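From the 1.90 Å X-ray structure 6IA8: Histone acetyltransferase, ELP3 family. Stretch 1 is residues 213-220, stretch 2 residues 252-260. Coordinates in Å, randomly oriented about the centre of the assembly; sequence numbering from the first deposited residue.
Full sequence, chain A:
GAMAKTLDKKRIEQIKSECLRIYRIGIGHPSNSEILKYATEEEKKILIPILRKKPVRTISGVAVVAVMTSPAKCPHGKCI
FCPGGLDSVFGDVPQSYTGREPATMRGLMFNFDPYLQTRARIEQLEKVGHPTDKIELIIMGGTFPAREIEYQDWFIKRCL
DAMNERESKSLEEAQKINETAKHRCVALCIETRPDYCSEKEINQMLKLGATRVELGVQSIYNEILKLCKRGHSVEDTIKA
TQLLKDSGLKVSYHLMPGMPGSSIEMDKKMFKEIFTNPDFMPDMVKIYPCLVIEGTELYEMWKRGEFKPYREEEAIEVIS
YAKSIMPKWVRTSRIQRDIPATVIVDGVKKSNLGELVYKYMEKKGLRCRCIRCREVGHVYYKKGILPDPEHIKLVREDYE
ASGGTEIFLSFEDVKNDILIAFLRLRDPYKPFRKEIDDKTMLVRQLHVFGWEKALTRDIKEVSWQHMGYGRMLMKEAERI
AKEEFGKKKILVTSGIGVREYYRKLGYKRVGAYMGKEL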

# COMPACT_ATOMS: atom_id res chain seq x y z
N VAL A 213 -1.56 -6.17 0.77
CA VAL A 213 -2.89 -6.45 1.30
C VAL A 213 -3.34 -5.27 2.16
O VAL A 213 -2.61 -4.83 3.06
CB VAL A 213 -2.92 -7.76 2.11
CG1 VAL A 213 -4.33 -7.97 2.74
CG2 VAL A 213 -2.55 -8.93 1.27
N GLU A 214 -4.51 -4.74 1.86
CA GLU A 214 -5.08 -3.63 2.60
C GLU A 214 -6.17 -4.18 3.51
O GLU A 214 -7.13 -4.78 3.01
CB GLU A 214 -5.67 -2.57 1.67
CG GLU A 214 -6.16 -1.33 2.43
CD GLU A 214 -7.02 -0.40 1.58
OE1 GLU A 214 -8.19 -0.16 1.97
OE2 GLU A 214 -6.54 0.07 0.54
N LEU A 215 -6.01 -4.00 4.81
CA LEU A 215 -6.95 -4.51 5.81
C LEU A 215 -7.96 -3.42 6.13
O LEU A 215 -7.58 -2.28 6.38
CB LEU A 215 -6.20 -4.93 7.08
CG LEU A 215 -5.23 -6.11 6.92
CD1 LEU A 215 -4.45 -6.31 8.26
CD2 LEU A 215 -5.96 -7.38 6.53
N GLY A 216 -9.25 -3.77 6.10
CA GLY A 216 -10.29 -2.87 6.54
C GLY A 216 -10.34 -2.75 8.05
O GLY A 216 -11.28 -3.24 8.69
N VAL A 217 -9.31 -2.12 8.65
CA VAL A 217 -9.20 -2.07 10.10
C VAL A 217 -10.27 -1.15 10.70
O VAL A 217 -10.96 -1.53 11.66
CB VAL A 217 -7.79 -1.61 10.51
CG1 VAL A 217 -7.68 -1.48 12.01
CG2 VAL A 217 -6.74 -2.58 9.96
N GLN A 218 -10.39 0.07 10.15
CA GLN A 218 -11.33 1.11 10.58
C GLN A 218 -10.94 1.66 11.94
O GLN A 218 -10.64 2.85 12.04
CB GLN A 218 -12.75 0.59 10.60
CG GLN A 218 -13.16 -0.25 9.39
CD GLN A 218 -12.77 0.35 8.06
OE1 GLN A 218 -12.35 1.50 7.96
NE2 GLN A 218 -12.88 -0.46 7.02
N SER A 219 -10.92 0.80 12.97
CA SER A 219 -10.57 1.17 14.33
C SER A 219 -9.81 0.02 15.00
O SER A 219 -10.01 -1.15 14.67
CB SER A 219 -11.84 1.51 15.14
OG SER A 219 -11.54 1.76 16.49
N ILE A 220 -8.98 0.37 15.97
CA ILE A 220 -8.31 -0.62 16.80
C ILE A 220 -9.00 -0.83 18.15
O ILE A 220 -8.46 -1.56 19.01
CB ILE A 220 -6.83 -0.27 17.01
CG1 ILE A 220 -6.68 1.02 17.81
CG2 ILE A 220 -6.10 -0.20 15.69
CD1 ILE A 220 -5.22 1.24 18.32
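Stretch 2 (252-260) SYHLMPGMP

A bulge in a β-strand need not break the sheet around it, provided the neighbouring strand finds a place for the extra residue, and the pairing of residues 252-260 with residues 213-220 is a compact example. Residues 252-255 form a strand that runs parallel to strand 213-218, with an angle of 29° between their directions and a closest approach of 4.6 Å between their axes. Beyond Leu255 the chain continues as loop.

The pairing begins in regular fashion. Ser252 N donates to Val213 O at 3.0 Å, Leu215 N to Ser252 O at 2.8 Å, and His254 N to Leu215 O at 3.0 Å, so the second strand alternately gives to and takes from the first. Ser252 lies beside Glu214, their CA atoms 4.4 Å apart, and both side chains emerge on the same face of the sheet. There Glu214 CG packs 3.6 Å from Ser252 OG, and a water bridges the polar ends, 2.7 Å from Glu214 OE2 and 2.6 Å from Ser252 OG. Tyr253 pairs with Leu215 on the other face, where Leu215 CD1 approaches Tyr253 CE1 at 3.9 Å.

Then the register slips by one residue. Gln218, with a positive phi of 69°, pairs with Leu255, their CA atoms 4.1 Å apart. The ladder nevertheless resumes at once: Gln218 N donates to His254 O at 2.7 Å, and Met256 N to Gln218 O at 3.0 Å.

The shape of the bulge is matched by the side chains around it. Val217 points toward the second strand as a branched knob lodged between Tyr253 and Leu255. Its CG2 sits over one face of the tyrosine ring, 3.8 Å from the ring centroid in a CH-π contact, while Val217 CG1 reaches Leu255 CD2 at 3.9 Å. The leucine's CA-to-CB bond points away from stretch 1, but the end of its side chain comes back to meet the valine.

Gln218 makes a similar return. Its CA-to-CB bond points away overall, yet the chain folds, with chi1 and chi2 both m, to bring its amide to the edge of the His254 ring. His254 ND1 donates to Gln218 OE1 at 2.8 Å, and Gln218 OE1 also lies 3.5 Å from Met256 CG. Farther along the loop, Met259 turns toward stretch 1 and sets its sulfur in the corner where the strand ends: Met259 SD is 3.9 Å from Gln218 CB and 3.8 Å from Ser219 CB. Altogether the fit buries 615 Å², counting both sides.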

# COMPACT_ATOMS: atom_id res chain seq x y z
N SER A 252 -1.25 -2.61 4.47
CA SER A 252 -1.89 -1.31 4.56
C SER A 252 -3.13 -1.39 5.44
O SER A 252 -3.85 -2.39 5.41
CB SER A 252 -2.30 -0.82 3.15
OG SER A 252 -3.08 0.35 3.24
N TYR A 253 -3.38 -0.33 6.21
CA TYR A 253 -4.55 -0.24 7.07
C TYR A 253 -5.45 0.87 6.55
O TYR A 253 -5.01 2.02 6.40
CB TYR A 253 -4.20 0.11 8.52
CG TYR A 253 -3.56 -0.93 9.39
CD1 TYR A 253 -3.27 -2.20 8.92
CD2 TYR A 253 -3.29 -0.63 10.73
CE1 TYR A 253 -2.72 -3.16 9.77
CE2 TYR A 253 -2.74 -1.55 11.57
CZ TYR A 253 -2.45 -2.82 11.11
OH TYR A 253 -1.88 -3.69 12.04
N HIS A 254 -6.72 0.55 6.30
CA HIS A 254 -7.74 1.58 6.12
C HIS A 254 -8.26 1.97 7.50
O HIS A 254 -8.72 1.12 8.25
CB HIS A 254 -8.87 1.09 5.22
CG HIS A 254 -9.86 2.16 4.89
ND1 HIS A 254 -10.94 2.46 5.70
CD2 HIS A 254 -9.92 3.02 3.85
CE1 HIS A 254 -11.63 3.43 5.15
NE2 HIS A 254 -11.04 3.80 4.03
N LEU A 255 -8.16 3.25 7.83
CA LEU A 255 -8.51 3.76 9.16
C LEU A 255 -9.51 4.90 9.04
O LEU A 255 -9.41 5.73 8.13
CB LEU A 255 -7.27 4.24 9.93
CG LEU A 255 -6.19 3.20 10.16
CD1 LEU A 255 -4.88 3.85 10.60
CD2 LEU A 255 -6.67 2.18 11.22
N MET A 256 -10.48 4.93 9.95
CA MET A 256 -11.56 5.92 9.90
C MET A 256 -11.63 6.71 11.19
O MET A 256 -12.28 6.27 12.16
CB MET A 256 -12.90 5.23 9.63
CG MET A 256 -13.16 4.87 8.18
SD MET A 256 -14.93 4.60 7.91
CE MET A 256 -15.26 3.31 9.07
N PRO A 257 -11.01 7.88 11.25
CA PRO A 257 -11.24 8.77 12.40
C PRO A 257 -12.72 9.13 12.50
O PRO A 257 -13.45 9.16 11.51
CB PRO A 257 -10.39 10.01 12.10
CG PRO A 257 -9.41 9.55 11.04
CD PRO A 257 -10.14 8.49 10.24
N GLY A 258 -13.16 9.40 13.73
CA GLY A 258 -14.49 9.95 13.97
C GLY A 258 -15.63 8.96 13.86
O GLY A 258 -16.78 9.35 13.56
N MET A 259 -15.36 7.69 14.13
CA MET A 259 -16.42 6.69 14.17
C MET A 259 -17.28 6.88 15.42
O MET A 259 -16.85 7.50 16.39
CB MET A 259 -15.83 5.29 14.16
CG MET A 259 -15.21 4.90 12.82
SD MET A 259 -14.38 3.34 12.90
CE MET A 259 -15.74 2.17 12.96
N PRO A 260 -18.49 6.32 15.42
CA PRO A 260 -19.34 6.40 16.62
C PRO A 260 -18.60 5.85 17.83
O PRO A 260 -17.93 4.82 17.76
CB PRO A 260 -20.55 5.53 16.26
CG PRO A 260 -20.64 5.61 14.77
CD PRO A 260 -19.21 5.74 14.26
O HOH W 1 -3.98 0.70 0.82